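Local coordinates for protein GTP cyclohydrolase 1 type 2 homolog (Escherichia coli, Escherichia coli O157:H7, PDB 1NMO) that probably protects against radiation damage, perhaps through breakdown of damaged nucleotides, and holds a dinuclear metal site in each subunit of a ring-shaped homohexamer, at residues W145-A148 / R152-L155; V128-L133 / A183-D188; A47-A52 / R80-T85. All blocks are in the same frame, centred on the assembly; numbering follows the deposited sequence.

Contact 1: W145-A148 / R152-L155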
loop_
_atom_site.group_PDB
_atom_site.type_symbol
_atom_site.label_atom_id
_atom_site.label_comp_id
_atom_site.label_asym_id
_atom_site.label_seq_id
_atom_site.Cartn_x
_atom_site.Cartn_y
_atom_site.Cartn_z
ATOM N N TRP A 145 -19.619 11.549 -13.044
ATOM C CA TRP A 145 -20.410 12.683 -12.569
ATOM C C TRP A 145 -21.041 12.394 -11.177
ATOM O O TRP A 145 -21.011 13.213 -10.206
ATOM C CB TRP A 145 -21.511 12.888 -13.596
ATOM C CG TRP A 145 -22.555 13.837 -13.184
ATOM C CD1 TRP A 145 -23.880 13.591 -13.029
ATOM C CD2 TRP A 145 -22.371 15.232 -13.015
ATOM N NE1 TRP A 145 -24.570 14.784 -12.781
ATOM C CE2 TRP A 145 -23.651 15.799 -12.768
ATOM C CE3 TRP A 145 -21.241 16.068 -13.062
ATOM C CZ2 TRP A 145 -23.824 17.156 -12.554
ATOM C CZ3 TRP A 145 -21.419 17.433 -12.855
ATOM C CH2 TRP A 145 -22.717 17.961 -12.605
ATOM N N ILE A 146 -21.670 11.235 -11.095
ATOM C CA ILE A 146 -22.311 10.800 -9.856
ATOM C C ILE A 146 -21.239 10.810 -8.738
ATOM O O ILE A 146 -21.476 11.320 -7.608
ATOM C CB ILE A 146 -22.939 9.391 -10.092
ATOM C CG1 ILE A 146 -24.096 9.552 -11.094
ATOM C CG2 ILE A 146 -23.448 8.755 -8.805
ATOM C CD1 ILE A 146 -25.011 8.310 -11.329
ATOM N N GLU A 147 -20.046 10.316 -9.067
ATOM C CA GLU A 147 -18.968 10.252 -8.065
ATOM C C GLU A 147 -18.455 11.617 -7.595
ATOM O O GLU A 147 -18.095 11.787 -6.402
ATOM C CB GLU A 147 -17.804 9.403 -8.591
ATOM C CG GLU A 147 -16.447 9.643 -7.892
ATOM C CD GLU A 147 -15.343 8.652 -8.410
ATOM O OE1 GLU A 147 -15.561 7.943 -9.424
ATOM O OE2 GLU A 147 -14.247 8.579 -7.829
ATOM N N ALA A 148 -18.409 12.596 -8.503
ATOM C CA ALA A 148 -17.937 13.957 -8.146
ATOM C C ALA A 148 -19.057 14.637 -7.343
ATOM O O ALA A 148 -18.800 15.374 -6.409
ATOM C CB ALA A 148 -17.658 14.748 -9.421
ATOM N N ARG A 152 -18.347 9.816 -3.825
ATOM C CA ARG A 152 -18.221 8.357 -3.672
ATOM C C ARG A 152 -18.297 7.704 -5.023
ATOM O O ARG A 152 -19.153 8.043 -5.797
ATOM C CB ARG A 152 -19.397 7.799 -2.798
ATOM C CG ARG A 152 -19.474 6.208 -2.695
ATOM C CD ARG A 152 -20.643 5.757 -1.830
ATOM N NE ARG A 152 -20.628 4.340 -1.477
ATOM C CZ ARG A 152 -21.154 3.365 -2.217
ATOM N NH1 ARG A 152 -21.744 3.656 -3.360
ATOM N NH2 ARG A 152 -21.092 2.084 -1.800
ATOM N N LYS A 153 -17.415 6.746 -5.318
ATOM C CA LYS A 153 -17.440 6.044 -6.637
ATOM C C LYS A 153 -18.606 5.065 -6.745
ATOM O O LYS A 153 -18.708 4.101 -5.975
ATOM C CB LYS A 153 -16.121 5.267 -6.842
ATOM C CG LYS A 153 -15.942 4.618 -8.258
ATOM C CD LYS A 153 -14.600 3.881 -8.364
ATOM C CE LYS A 153 -14.309 3.333 -9.767
ATOM N NZ LYS A 153 -15.370 2.301 -10.144
ATOM N N PRO A 154 -19.489 5.243 -7.728
ATOM C CA PRO A 154 -20.547 4.233 -7.701
ATOM C C PRO A 154 -20.195 2.952 -8.463
ATOM O O PRO A 154 -19.277 2.899 -9.311
ATOM C CB PRO A 154 -21.690 4.962 -8.410
ATOM C CG PRO A 154 -20.882 5.511 -9.603
ATOM C CD PRO A 154 -19.723 6.205 -8.836
ATOM N N LEU A 155 -20.964 1.906 -8.187
ATOM C CA LEU A 155 -20.803 0.662 -8.945
ATOM C C LEU A 155 -21.563 0.972 -10.227
ATOM O O LEU A 155 -22.721 1.361 -10.160
ATOM C CB LEU A 155 -21.508 -0.516 -8.262
ATOM C CG LEU A 155 -21.872 -1.679 -9.225
ATOM C CD1 LEU A 155 -20.632 -1.957 -10.056
ATOM C CD2 LEU A 155 -22.219 -2.968 -8.484
#

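Contact 2: V128-L133 / A183-D188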
loop_
_atom_site.group_PDB
_atom_site.type_symbol
_atom_site.label_atom_id
_atom_site.label_comp_id
_atom_site.label_asym_id
_atom_site.label_seq_id
_atom_site.Cartn_x
_atom_site.Cartn_y
_atom_site.Cartn_z
ATOM N N VAL A 128 -40.476 5.869 -7.119
ATOM C CA VAL A 128 -39.647 5.794 -8.290
ATOM C C VAL A 128 -39.930 6.837 -9.321
ATOM O O VAL A 128 -40.680 6.582 -10.239
ATOM C CB VAL A 128 -39.847 4.430 -8.979
ATOM C CG1 VAL A 128 -38.782 4.207 -9.985
ATOM C CG2 VAL A 128 -39.783 3.344 -7.975
ATOM N N PRO A 129 -39.325 8.027 -9.219
ATOM C CA PRO A 129 -39.546 9.098 -10.197
ATOM C C PRO A 129 -38.745 8.827 -11.421
ATOM O O PRO A 129 -37.865 7.946 -11.382
ATOM C CB PRO A 129 -39.042 10.334 -9.474
ATOM C CG PRO A 129 -37.983 9.743 -8.559
ATOM C CD PRO A 129 -38.689 8.542 -8.002
ATOM N N TRP A 130 -39.078 9.496 -12.536
ATOM C CA TRP A 130 -38.250 9.337 -13.738
ATOM C C TRP A 130 -38.080 10.726 -14.338
ATOM O O TRP A 130 -38.789 11.649 -13.975
ATOM C CB TRP A 130 -38.876 8.414 -14.799
ATOM C CG TRP A 130 -40.115 9.003 -15.513
ATOM C CD1 TRP A 130 -41.434 8.828 -15.154
ATOM C CD2 TRP A 130 -40.132 9.811 -16.707
ATOM N NE1 TRP A 130 -42.262 9.476 -16.045
ATOM C CE2 TRP A 130 -41.490 10.076 -17.014
ATOM C CE3 TRP A 130 -39.128 10.334 -17.558
ATOM C CZ2 TRP A 130 -41.881 10.831 -18.144
ATOM C CZ3 TRP A 130 -39.544 11.112 -18.726
ATOM C CH2 TRP A 130 -40.888 11.329 -18.984
ATOM N N GLY A 131 -37.114 10.883 -15.213
ATOM C CA GLY A 131 -36.936 12.167 -15.870
ATOM C C GLY A 131 -35.741 12.096 -16.812
ATOM O O GLY A 131 -35.356 10.980 -17.237
ATOM N N GLU A 132 -35.144 13.259 -17.079
ATOM C CA GLU A 132 -34.010 13.347 -17.964
ATOM C C GLU A 132 -32.869 14.239 -17.528
ATOM O O GLU A 132 -33.038 15.370 -17.001
ATOM C CB GLU A 132 -34.449 13.869 -19.340
ATOM C CG GLU A 132 -35.677 13.179 -19.960
ATOM C CD GLU A 132 -35.905 13.571 -21.431
ATOM O OE1 GLU A 132 -35.527 14.707 -21.854
ATOM O OE2 GLU A 132 -36.454 12.719 -22.150
ATOM N N LEU A 133 -31.676 13.728 -17.748
ATOM C CA LEU A 133 -30.510 14.554 -17.459
ATOM C C LEU A 133 -30.644 15.743 -18.425
ATOM O O LEU A 133 -30.964 15.566 -19.621
ATOM C CB LEU A 133 -29.228 13.810 -17.826
ATOM C CG LEU A 133 -28.854 12.749 -16.825
ATOM C CD1 LEU A 133 -27.899 11.752 -17.501
ATOM C CD2 LEU A 133 -28.231 13.423 -15.601
ATOM N N ALA A 183 -37.232 -0.686 -16.085
ATOM C CA ALA A 183 -36.948 -1.148 -17.449
ATOM C C ALA A 183 -38.244 -1.229 -18.336
ATOM O O ALA A 183 -38.270 -0.875 -19.527
ATOM C CB ALA A 183 -36.263 -2.548 -17.387
ATOM N N ARG A 184 -39.297 -1.786 -17.757
ATOM C CA ARG A 184 -40.568 -1.928 -18.430
ATOM C C ARG A 184 -40.998 -0.516 -18.844
ATOM O O ARG A 184 -41.318 -0.288 -19.991
ATOM C CB ARG A 184 -41.578 -2.510 -17.453
ATOM C CG ARG A 184 -42.517 -3.557 -18.007
ATOM C CD ARG A 184 -42.236 -4.836 -17.280
ATOM N NE ARG A 184 -42.512 -4.681 -15.836
ATOM C CZ ARG A 184 -41.786 -5.248 -14.855
ATOM N NH1 ARG A 184 -40.714 -6.004 -15.184
ATOM N NH2 ARG A 184 -42.136 -5.099 -13.554
ATOM N N PHE A 185 -40.959 0.443 -17.923
ATOM C CA PHE A 185 -41.354 1.813 -18.232
ATOM C C PHE A 185 -40.590 2.378 -19.427
ATOM O O PHE A 185 -41.191 3.016 -20.318
ATOM C CB PHE A 185 -41.149 2.690 -17.013
ATOM C CG PHE A 185 -41.654 4.080 -17.195
ATOM C CD1 PHE A 185 -43.008 4.365 -17.016
ATOM C CD2 PHE A 185 -40.801 5.065 -17.629
ATOM C CE1 PHE A 185 -43.513 5.635 -17.286
ATOM C CE2 PHE A 185 -41.258 6.328 -17.906
ATOM C CZ PHE A 185 -42.627 6.631 -17.741
ATOM N N GLY A 186 -39.274 2.116 -19.465
ATOM C CA GLY A 186 -38.403 2.561 -20.548
ATOM C C GLY A 186 -37.457 3.655 -20.083
ATOM O O GLY A 186 -37.797 4.858 -20.037
ATOM N N VAL A 187 -36.252 3.292 -19.688
ATOM C CA VAL A 187 -35.328 4.350 -19.306
ATOM C C VAL A 187 -33.968 3.945 -19.867
ATOM O O VAL A 187 -33.817 2.815 -20.288
ATOM C CB VAL A 187 -35.238 4.453 -17.788
ATOM C CG1 VAL A 187 -36.596 4.904 -17.217
ATOM C CG2 VAL A 187 -34.826 3.019 -17.198
ATOM N N ASP A 188 -32.979 4.841 -19.872
ATOM C CA ASP A 188 -31.675 4.419 -20.356
ATOM C C ASP A 188 -30.855 4.050 -19.087
ATOM O O ASP A 188 -29.943 3.199 -19.133
ATOM C CB ASP A 188 -30.926 5.570 -21.047
ATOM C CG ASP A 188 -31.717 6.235 -22.156
ATOM O OD1 ASP A 188 -32.463 5.530 -22.855
ATOM O OD2 ASP A 188 -31.560 7.464 -22.357
#

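Contact 3: A47-A52 / R80-T85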
loop_
_atom_site.group_PDB
_atom_site.type_symbol
_atom_site.label_atom_id
_atom_site.label_comp_id
_atom_site.label_asym_id
_atom_site.label_seq_id
_atom_site.Cartn_x
_atom_site.Cartn_y
_atom_site.Cartn_z
ATOM N N ALA A 47 -23.024 7.029 17.040
ATOM C CA ALA A 47 -22.133 8.139 16.708
ATOM C C ALA A 47 -22.840 9.475 16.592
ATOM O O ALA A 47 -22.297 10.469 17.018
ATOM C CB ALA A 47 -21.330 7.818 15.417
ATOM N N LEU A 48 -24.048 9.521 16.064
ATOM C CA LEU A 48 -24.829 10.792 15.933
ATOM C C LEU A 48 -25.291 11.180 17.285
ATOM O O LEU A 48 -25.315 12.355 17.700
ATOM C CB LEU A 48 -26.124 10.595 15.144
ATOM C CG LEU A 48 -26.622 11.439 13.997
ATOM C CD1 LEU A 48 -28.159 11.649 14.018
ATOM C CD2 LEU A 48 -25.838 12.694 13.946
ATOM N N LEU A 49 -25.747 10.184 18.003
ATOM C CA LEU A 49 -26.263 10.439 19.366
ATOM C C LEU A 49 -25.162 10.991 20.260
ATOM O O LEU A 49 -25.378 11.831 21.125
ATOM C CB LEU A 49 -26.764 9.118 19.861
ATOM C CG LEU A 49 -28.258 8.845 19.894
ATOM C CD1 LEU A 49 -29.042 9.550 18.896
ATOM C CD2 LEU A 49 -28.450 7.388 19.905
ATOM N N ASP A 50 -23.953 10.503 20.099
ATOM C CA ASP A 50 -22.912 11.069 20.938
ATOM C C ASP A 50 -22.694 12.535 20.453
ATOM O O ASP A 50 -22.418 13.450 21.243
ATOM C CB ASP A 50 -21.600 10.265 20.815
ATOM C CG ASP A 50 -21.749 8.799 21.247
ATOM O OD1 ASP A 50 -22.646 8.466 22.096
ATOM O OD2 ASP A 50 -20.923 7.992 20.767
ATOM N N GLU A 51 -22.770 12.778 19.157
ATOM C CA GLU A 51 -22.557 14.158 18.753
ATOM C C GLU A 51 -23.672 15.018 19.275
ATOM O O GLU A 51 -23.405 16.191 19.580
ATOM C CB GLU A 51 -22.486 14.342 17.261
ATOM C CG GLU A 51 -21.083 14.153 16.700
ATOM C CD GLU A 51 -20.117 15.271 17.098
ATOM O OE1 GLU A 51 -20.305 16.424 16.689
ATOM O OE2 GLU A 51 -19.157 14.997 17.837
ATOM N N ALA A 52 -24.905 14.501 19.374
ATOM C CA ALA A 52 -25.991 15.331 19.893
ATOM C C ALA A 52 -25.843 15.645 21.369
ATOM O O ALA A 52 -26.360 16.656 21.883
ATOM C CB ALA A 52 -27.305 14.651 19.712
ATOM N N ARG A 80 -29.792 -0.689 23.877
ATOM C CA ARG A 80 -29.758 -0.180 25.234
ATOM C C ARG A 80 -28.849 0.996 25.272
ATOM O O ARG A 80 -29.073 1.919 26.049
ATOM C CB ARG A 80 -29.207 -1.223 26.254
ATOM C CG ARG A 80 -28.499 -0.584 27.512
ATOM C CD ARG A 80 -27.598 -1.611 28.188
ATOM N NE ARG A 80 -26.576 -1.218 29.227
ATOM C CZ ARG A 80 -26.805 -0.543 30.371
ATOM N NH1 ARG A 80 -28.048 -0.110 30.701
ATOM N NH2 ARG A 80 -25.794 -0.332 31.209
ATOM N N ASN A 81 -27.800 0.967 24.459
ATOM C CA ASN A 81 -26.815 2.078 24.487
ATOM C C ASN A 81 -27.425 3.328 23.894
ATOM O O ASN A 81 -27.302 4.413 24.452
ATOM C CB ASN A 81 -25.579 1.725 23.695
ATOM C CG ASN A 81 -24.805 0.541 24.314
ATOM O OD1 ASN A 81 -24.805 0.346 25.541
ATOM N ND2 ASN A 81 -24.119 -0.230 23.464
ATOM N N ARG A 82 -28.137 3.137 22.786
ATOM C CA ARG A 82 -28.737 4.227 22.088
ATOM C C ARG A 82 -29.875 4.865 22.856
ATOM O O ARG A 82 -30.026 6.090 22.880
ATOM C CB ARG A 82 -29.235 3.704 20.776
ATOM C CG ARG A 82 -28.208 3.358 19.848
ATOM C CD ARG A 82 -28.850 2.517 18.679
ATOM N NE ARG A 82 -27.776 2.398 17.676
ATOM C CZ ARG A 82 -27.958 2.246 16.388
ATOM N NH1 ARG A 82 -29.180 2.158 15.903
ATOM N NH2 ARG A 82 -26.896 2.255 15.582
ATOM N N LEU A 83 -30.717 4.018 23.459
ATOM C CA LEU A 83 -31.863 4.494 24.187
ATOM C C LEU A 83 -31.423 5.049 25.555
ATOM O O LEU A 83 -32.098 5.957 26.113
ATOM C CB LEU A 83 -32.890 3.348 24.350
ATOM C CG LEU A 83 -33.544 2.903 23.066
ATOM C CD1 LEU A 83 -34.403 1.699 23.257
ATOM C CD2 LEU A 83 -34.320 4.074 22.547
ATOM N N LYS A 84 -30.328 4.533 26.122
ATOM C CA LYS A 84 -29.902 5.080 27.394
ATOM C C LYS A 84 -29.405 6.445 27.031
ATOM O O LYS A 84 -29.693 7.426 27.711
ATOM C CB LYS A 84 -28.697 4.362 27.987
ATOM C CG LYS A 84 -28.269 4.964 29.372
ATOM C CD LYS A 84 -27.041 4.253 29.983
ATOM C CE LYS A 84 -26.593 4.919 31.288
ATOM N NZ LYS A 84 -25.274 4.303 31.823
ATOM N N THR A 85 -28.636 6.543 25.959
ATOM C CA THR A 85 -28.095 7.853 25.653
ATOM C C THR A 85 -29.216 8.910 25.443
ATOM O O THR A 85 -29.123 10.055 25.902
ATOM C CB THR A 85 -27.250 7.779 24.414
ATOM O OG1 THR A 85 -26.130 6.904 24.635
ATOM C CG2 THR A 85 -26.733 9.171 24.115
#

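Contact 1: W145-A148 / R152-L155
E147 meets the returning chain from its backbone out to its carboxylate. Its CA approaches R152 O at 3.2 Å with 143° at the hydrogen, a CA-H...O contact, and E147 CB lies 3.4 Å from the same R152 O. The pyrrolidine ring of P154 comes in next to this point, its CD being 3.7 Å from E147 CB. Farther along, the side chains of E147 and K153 cross obliquely. With CG anti to the backbone N (chi1 160°) and the chain extended beyond it, the glutamate lays its carboxylate against the lysine stem, where E147 OE1 is 3.5 Å from K153 CG. The charges themselves do not meet: K153 NZ is 5.7 Å from E147 OE1, so any attraction between them would act at a distance. Deeper in, I146 offers its CG2 branch to P154 CB at 4.2 Å, a loose apolar touch between two buried residues.

The chain reverses at the C-terminal end of helix 139-150, doubling back beside its last turns, and the extended run through P154 leads into strand 155-157, one of the two edge strands, within this chain, of a six-stranded mixed sheet. A weak hydrogen bond, R152 N to E147 O (3.3 Å, 132° at the hydrogen), marks the start of the return.

Outside the two segments, I146 also packs on Y211 and A213, and the backbone of L155 pairs with A212. R152 turns away from the helix and gives NH2 to P246 O of its own chain; its side chain lies about 7 Å from that of H215, a ligand of one of the two iron ions. L155 in turn packs on P246 of a second subunit.

Contact 2: V128-L133 / A183-D188
One face of the W130 indole carries the far rim of the F185 ring. F185 CE2 stands 3.6 Å above the indole plane, offset toward the rim, and the five-membered part of the indole takes the contact: its centroid is 4.4 Å from that of the F185 ring. The planes of the five-membered and phenyl rings are inclined at 41°, an oblique pairing that is neither a stack nor edge-to-face, while the two side chains run about perpendicular to each other. The nearest pair is W130 NE1 with F185 CZ at 3.3 Å. The phenyl atoms lie over the indole face, whereas the N-H of NE1 points outward in its plane, so this is van der Waals contact and no hydrogen bond spans the segments.

With both CB bonds pointing toward the other segment, W130 CG set between backbone N and carbonyl carbon (chi1 70°) and F185 CG anti to N (chi1 -174°), the rings bridge a gap in which the nearest CA atoms, of W130 and V187, are 8.0 Å apart. G186, with positive phi, takes the chain out of the helix directly after F185.

The contact lies at the surface, away from the metal site. Strand 128-137 runs between strands 118-123 and 165-170, and W130 touches M121 on the first and R167 on the second, while F185 also reaches I124. Thus the end of helix 179-185 lies against one side of the six-stranded sheet, and just beyond it D188 OD2 accepts from Q166 N and R167 N of strand 165-170.

Contact 3: A47-A52 / R80-T85
L49 reaches across to R82 with one methyl branch, joining two helices of consecutive beta-alpha-beta crossovers: helix 46-54 links the parallel strands 37-41 and 59-62, and helix 78-88 links 59-62 with 92-95. The CB bonds of L49 and T85 point toward the opposite helix, whereas that of R82 points neither at it nor away. L49 CD2 rests 3.6 Å from R82 O and 3.9 Å from R82 CB, so the methyl lies against both the backbone and the aliphatic base of the arginine. The guanidinium is elsewhere: R82 CG sits anti to the carbonyl carbon (chi1 -70°) and the chain runs extended to NE, toward a salt bridge between R82 NH2 and OE2 of E205 of a second subunit. Y66 touches both L49 and R82.

One turn along, T85 faces the same leucine at the closest backbone approach, the CA atoms of L49 and T85 being 7.0 Å apart. T85 CG2 lies 4.2 Å from L49 O and 4.3 Å from L49 CB, a sparse fit without a hydrogen bond between the segments. Q46, directly before 47-52 on helix 46-54, bonds through NE2 to D50 OD1 and to T85 OG1.

T85 OG1 also donates to N81 O at 2.8 Å, tilted 28° from the carbonyl plane, while T85 N reaches that oxygen from the opposite face.

From the N terminus, contact 3 comes first, closing a loop of 27 residues between 47-52 and 80-85 that contains strand 59-62; it ties neighbouring helices on the five-stranded sheet. The chain then passes to the six-stranded sheet, where 128-133 opens the long loop that 183-188 closes as contact 2, tying strand 128-137 to the end of helix 179-185. Nested inside it is contact 1, a short reversal between 145-148 and 152-155 at the end of the helix that follows strand 128-137. Contacts 1 and 2 do not touch, their nearest atoms being about 5 Å apart. Contacts 2 and 3 lie on opposite sides of the chain's centre, their centres about 40 Å apart.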